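Local coordinates for protein oxidized polyvinyl alcohol hydrolase (Pseudomonas sp. VM15C, PDB 3WWC) that hydrolyses beta-diketones such as 4,6-nonanedione and cleaves oxidized polyvinyl alcohol in the second step of polyvinyl alcohol degradation, at residues A186-S191 against P239-V244; G202-T207 against N284-Q289. The protein carries 1 engineered substitution. All coordinates share one frame; numbering follows the deposited sequence.

Contact 1: A186-S191 against P239-V244; sequences ALLFRS and PLPAKV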
# COMPACT_ATOMS: atom_id res chain seq x y z
N ALA A 186 -5.44 0.71 -3.80
CA ALA A 186 -6.46 1.35 -2.96
C ALA A 186 -6.46 2.85 -3.15
O ALA A 186 -7.54 3.50 -3.12
CB ALA A 186 -6.18 1.01 -1.49
N LEU A 187 -5.28 3.46 -3.28
CA LEU A 187 -5.22 4.92 -3.48
C LEU A 187 -5.81 5.30 -4.83
O LEU A 187 -6.41 6.37 -4.96
CB LEU A 187 -3.77 5.40 -3.39
CG LEU A 187 -3.16 5.25 -2.01
CD1 LEU A 187 -1.66 5.50 -2.15
CD2 LEU A 187 -3.82 6.24 -1.01
N LEU A 188 -5.68 4.43 -5.83
CA LEU A 188 -6.17 4.78 -7.16
C LEU A 188 -7.66 4.61 -7.27
O LEU A 188 -8.31 5.35 -8.03
CB LEU A 188 -5.47 3.90 -8.23
CG LEU A 188 -3.98 4.22 -8.37
CD1 LEU A 188 -3.29 3.09 -9.15
CD2 LEU A 188 -3.81 5.60 -9.08
N PHE A 189 -8.21 3.67 -6.51
CA PHE A 189 -9.66 3.42 -6.57
C PHE A 189 -10.45 4.08 -5.47
O PHE A 189 -11.68 4.24 -5.62
CB PHE A 189 -9.99 1.91 -6.51
CG PHE A 189 -9.84 1.18 -7.84
CD1 PHE A 189 -10.89 1.11 -8.74
CD2 PHE A 189 -8.67 0.50 -8.11
CE1 PHE A 189 -10.76 0.34 -9.90
CE2 PHE A 189 -8.54 -0.28 -9.28
CZ PHE A 189 -9.60 -0.36 -10.18
N ARG A 190 -9.81 4.44 -4.34
CA ARG A 190 -10.56 5.03 -3.23
C ARG A 190 -9.92 6.35 -2.78
O ARG A 190 -9.78 6.64 -1.59
CB ARG A 190 -10.61 4.00 -2.09
CG ARG A 190 -11.62 2.90 -2.37
CD ARG A 190 -13.06 3.41 -2.17
NE ARG A 190 -13.94 2.27 -2.28
CZ ARG A 190 -15.18 2.19 -1.78
NH1 ARG A 190 -15.71 3.21 -1.12
NH2 ARG A 190 -15.86 1.06 -1.88
N SER A 191 -9.56 7.18 -3.75
CA SER A 191 -8.94 8.45 -3.44
C SER A 191 -9.86 9.47 -2.83
O SER A 191 -9.40 10.55 -2.48
CB SER A 191 -8.26 9.05 -4.68
OG SER A 191 -9.23 9.42 -5.66
N PRO A 239 -8.21 3.07 -18.21
CA PRO A 239 -6.94 3.78 -17.99
C PRO A 239 -6.92 4.30 -16.56
O PRO A 239 -7.95 4.28 -15.87
CB PRO A 239 -6.99 4.94 -18.99
CG PRO A 239 -8.45 5.16 -19.18
CD PRO A 239 -9.09 3.83 -19.13
N LEU A 240 -5.75 4.76 -16.11
CA LEU A 240 -5.61 5.33 -14.77
C LEU A 240 -6.50 6.56 -14.75
O LEU A 240 -6.74 7.19 -15.79
CB LEU A 240 -4.16 5.75 -14.52
CG LEU A 240 -3.18 4.58 -14.45
CD1 LEU A 240 -1.76 5.17 -14.34
CD2 LEU A 240 -3.46 3.71 -13.24
N PRO A 241 -7.00 6.92 -13.58
CA PRO A 241 -7.88 8.10 -13.49
C PRO A 241 -7.23 9.41 -13.91
O PRO A 241 -6.06 9.63 -13.66
CB PRO A 241 -8.34 8.10 -12.04
CG PRO A 241 -7.39 7.21 -11.30
CD PRO A 241 -6.80 6.25 -12.28
N ALA A 242 -8.00 10.29 -14.57
CA ALA A 242 -7.45 11.57 -15.00
C ALA A 242 -7.21 12.44 -13.78
O ALA A 242 -6.28 13.27 -13.76
CB ALA A 242 -8.43 12.26 -15.96
N LYS A 243 -8.07 12.27 -12.79
CA LYS A 243 -7.95 13.06 -11.56
C LYS A 243 -8.34 12.26 -10.34
O LYS A 243 -9.35 11.53 -10.32
CB LYS A 243 -8.81 14.31 -11.60
CG LYS A 243 -8.36 15.29 -10.53
CD LYS A 243 -9.01 16.65 -10.63
CE LYS A 243 -8.40 17.55 -9.56
NZ LYS A 243 -8.95 18.94 -9.65
N VAL A 244 -7.50 12.34 -9.32
CA VAL A 244 -7.81 11.64 -8.07
C VAL A 244 -8.10 12.67 -7.00
O VAL A 244 -7.78 13.85 -7.13
CB VAL A 244 -6.65 10.66 -7.59
CG1 VAL A 244 -6.42 9.60 -8.63
CG2 VAL A 244 -5.36 11.40 -7.26
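Leu-188 and Leu-240 adopt the same first torsion, CG anti to the carbonyl carbon (chi1 -68° and -67°), which turns each branched end toward the other segment, where the two side chains pass at a slant and CD1 of Leu-188 comes to 4.1 Å from CD2 of Leu-240. The fold is that of an alpha/beta-hydrolase: helix 178-189 directly follows the engineered Ala-177, probably the place of the catalytic nucleophile; residues 186-189 are its last turn and 190-191 lead out of it. Residues 239-244 belong to the loop that leads into strand 247-253. The other branch of Leu-188 faces the ring of Pro-241, with Leu-188 CD2 4.4 Å from Pro-241 CD, while Pro-241 CG rests 3.9 Å from the carbonyl O of Leu-188. No hydrogen bond crosses here, and van der Waals packing alone joins the segments. Phe-285 of helix 275-288 touches both leucines and continues the apolar layer. Past the helix end the backbones draw together, Ser-191 CA lying 5.7 Å from Val-244 CA. The serine hydroxyl sits between its own backbone N and carbonyl carbon (chi1 67°); there OG hydrogen-bonds with Gly-245 N and also touches Val-244, Ser-191 OG lying 3.5 Å from Val-244 CB.

Contact 2: G202-T207 against N284-Q289; sequences GEWYVT and NFFSAQ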
# COMPACT_ATOMS: atom_id res chain seq x y z
N GLY A 202 6.16 -1.37 -3.70
CA GLY A 202 4.98 -1.98 -4.33
C GLY A 202 5.13 -2.01 -5.84
O GLY A 202 5.90 -1.24 -6.45
N GLU A 203 4.39 -2.92 -6.45
CA GLU A 203 4.39 -2.99 -7.91
C GLU A 203 3.38 -1.99 -8.49
O GLU A 203 2.47 -1.45 -7.80
CB GLU A 203 3.99 -4.41 -8.41
CG GLU A 203 5.17 -5.28 -8.93
CD GLU A 203 5.69 -4.82 -10.28
OE1 GLU A 203 6.49 -5.58 -10.84
OE2 GLU A 203 5.32 -3.74 -10.80
N TRP A 204 3.56 -1.75 -9.79
CA TRP A 204 2.65 -0.94 -10.62
C TRP A 204 2.12 -1.86 -11.76
O TRP A 204 1.05 -1.59 -12.31
CB TRP A 204 3.40 0.24 -11.28
CG TRP A 204 2.49 1.37 -11.71
CD1 TRP A 204 2.13 1.71 -13.00
CD2 TRP A 204 1.83 2.31 -10.84
NE1 TRP A 204 1.29 2.81 -12.98
CE2 TRP A 204 1.09 3.20 -11.67
CE3 TRP A 204 1.79 2.49 -9.44
CZ2 TRP A 204 0.33 4.26 -11.14
CZ3 TRP A 204 1.03 3.54 -8.91
CH2 TRP A 204 0.31 4.43 -9.75
N TYR A 205 2.86 -2.91 -12.09
CA TYR A 205 2.52 -3.86 -13.20
C TYR A 205 2.33 -3.06 -14.47
O TYR A 205 1.28 -3.09 -15.15
CB TYR A 205 1.27 -4.64 -12.90
CG TYR A 205 1.32 -5.46 -11.63
CD1 TYR A 205 2.30 -6.43 -11.42
CD2 TYR A 205 0.30 -5.33 -10.69
CE1 TYR A 205 2.24 -7.28 -10.31
CE2 TYR A 205 0.22 -6.17 -9.58
CZ TYR A 205 1.19 -7.14 -9.41
OH TYR A 205 1.08 -8.04 -8.36
N VAL A 206 3.38 -2.32 -14.83
CA VAL A 206 3.34 -1.44 -15.99
C VAL A 206 2.83 -2.14 -17.26
O VAL A 206 3.25 -3.28 -17.57
CB VAL A 206 4.73 -0.87 -16.23
CG1 VAL A 206 4.82 -0.14 -17.62
CG2 VAL A 206 5.01 0.15 -15.15
N THR A 207 1.92 -1.45 -17.95
CA THR A 207 1.43 -1.99 -19.24
C THR A 207 1.69 -0.96 -20.33
O THR A 207 2.15 0.15 -20.08
CB THR A 207 -0.11 -2.21 -19.24
OG1 THR A 207 -0.80 -0.95 -19.13
CG2 THR A 207 -0.53 -3.16 -18.09
N ASN A 284 5.61 9.04 -10.66
CA ASN A 284 5.31 9.94 -11.79
C ASN A 284 3.80 10.23 -11.81
O ASN A 284 3.37 11.37 -12.00
CB ASN A 284 5.70 9.26 -13.11
CG ASN A 284 7.20 9.07 -13.25
OD1 ASN A 284 7.99 9.56 -12.44
ND2 ASN A 284 7.61 8.37 -14.31
N PHE A 285 2.99 9.20 -11.59
CA PHE A 285 1.56 9.42 -11.62
C PHE A 285 1.11 10.32 -10.51
O PHE A 285 0.35 11.28 -10.74
CB PHE A 285 0.81 8.09 -11.54
CG PHE A 285 -0.67 8.25 -11.45
CD1 PHE A 285 -1.43 8.39 -12.59
CD2 PHE A 285 -1.30 8.34 -10.19
CE1 PHE A 285 -2.79 8.65 -12.50
CE2 PHE A 285 -2.66 8.60 -10.10
CZ PHE A 285 -3.39 8.75 -11.24
N PHE A 286 1.56 10.03 -9.28
CA PHE A 286 1.06 10.83 -8.16
C PHE A 286 1.63 12.24 -8.14
O PHE A 286 0.96 13.15 -7.72
CB PHE A 286 1.31 10.10 -6.82
CG PHE A 286 0.42 8.90 -6.65
CD1 PHE A 286 -0.97 9.07 -6.54
CD2 PHE A 286 0.97 7.61 -6.56
CE1 PHE A 286 -1.81 7.96 -6.34
CE2 PHE A 286 0.14 6.50 -6.35
CZ PHE A 286 -1.25 6.67 -6.25
N SER A 287 2.85 12.42 -8.61
CA SER A 287 3.40 13.74 -8.64
C SER A 287 2.66 14.62 -9.61
O SER A 287 2.49 15.81 -9.33
CB SER A 287 4.88 13.71 -9.04
OG SER A 287 5.59 13.11 -8.01
N ALA A 288 2.22 14.06 -10.74
CA ALA A 288 1.51 14.84 -11.74
C ALA A 288 0.14 15.30 -11.26
O ALA A 288 -0.37 16.29 -11.73
CB ALA A 288 1.36 14.05 -13.05
N GLN A 289 -0.46 14.60 -10.31
CA GLN A 289 -1.80 14.95 -9.82
C GLN A 289 -1.78 16.23 -9.04
O GLN A 289 -1.00 16.39 -8.09
CB GLN A 289 -2.31 13.77 -8.99
CG GLN A 289 -2.66 12.61 -9.86
CD GLN A 289 -3.90 12.93 -10.69
OE1 GLN A 289 -4.89 13.45 -10.16
NE2 GLN A 289 -3.86 12.61 -11.96
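Glu-203 OE2 accepts two backbone N-H groups at the bend that presents Trp-204 to the helix. Trp-204 N, 2.8 Å from Glu-203 OE2, meets its anti lone pair, whereas Tyr-205 N, at 2.9 Å from the same oxygen, comes from above the carboxylate plane, 45° out of it. The two bonds probably help to hold the backbone at 204-205. The Trp-204 indole extends toward helix 275-288, its six-membered ring leading, because chi1 of -159° sets CG anti to the backbone N. Trp-204 CZ2 lies 3.9 Å from Phe-285 CB, and CE2 of Phe-286 stands at the indole edge, near its plane, 4.0 Å from CH2 of Trp-204. The two phenylalanines also pack together: Phe-285 CD2 is over one face of Phe-286, offset toward the rim. On the five-membered ring, NE1 hydrogen-bonds to His-231 O. Were Trp-204 an alanine, that carbonyl would probably lose its indole donor and a gap would open beside Phe-285 CB and the Phe-286 ring. The loop runs from strand 196-200 toward helix 216-225; its indole also touches Asn-184 and Leu-188 of helix 178-189 and Ser-278 and Ala-281 of helix 275-288, while Phe-286 reaches Val-292 and His-294 on strand 292-298.

Overall arrangement
Contacts 1 and 2, centred 10 Å apart, form one continuous buried region, and their segments alternate along the chain. Leu-188 CD2 packs 3.4 Å from Phe-285 CE2, joining the two apolar clusters. Gln-289 adds a polar bridge: its OE1 is 3.0 Å from Val-244 N and its NE2 3.1 Å from Ala-242 O, both probable hydrogen bonds that tie the loop of contact 1 to the end of helix 275-288. Contact 2 borders one of the two butanoic acid pockets through Tyr-205, and the Trp-204 side chain is about 10 Å from a bound butanoic acid. The side chains of Phe-286 and Leu-188 are about 6 and about 12 Å from that of Ser-283, probably part of the charge relay system.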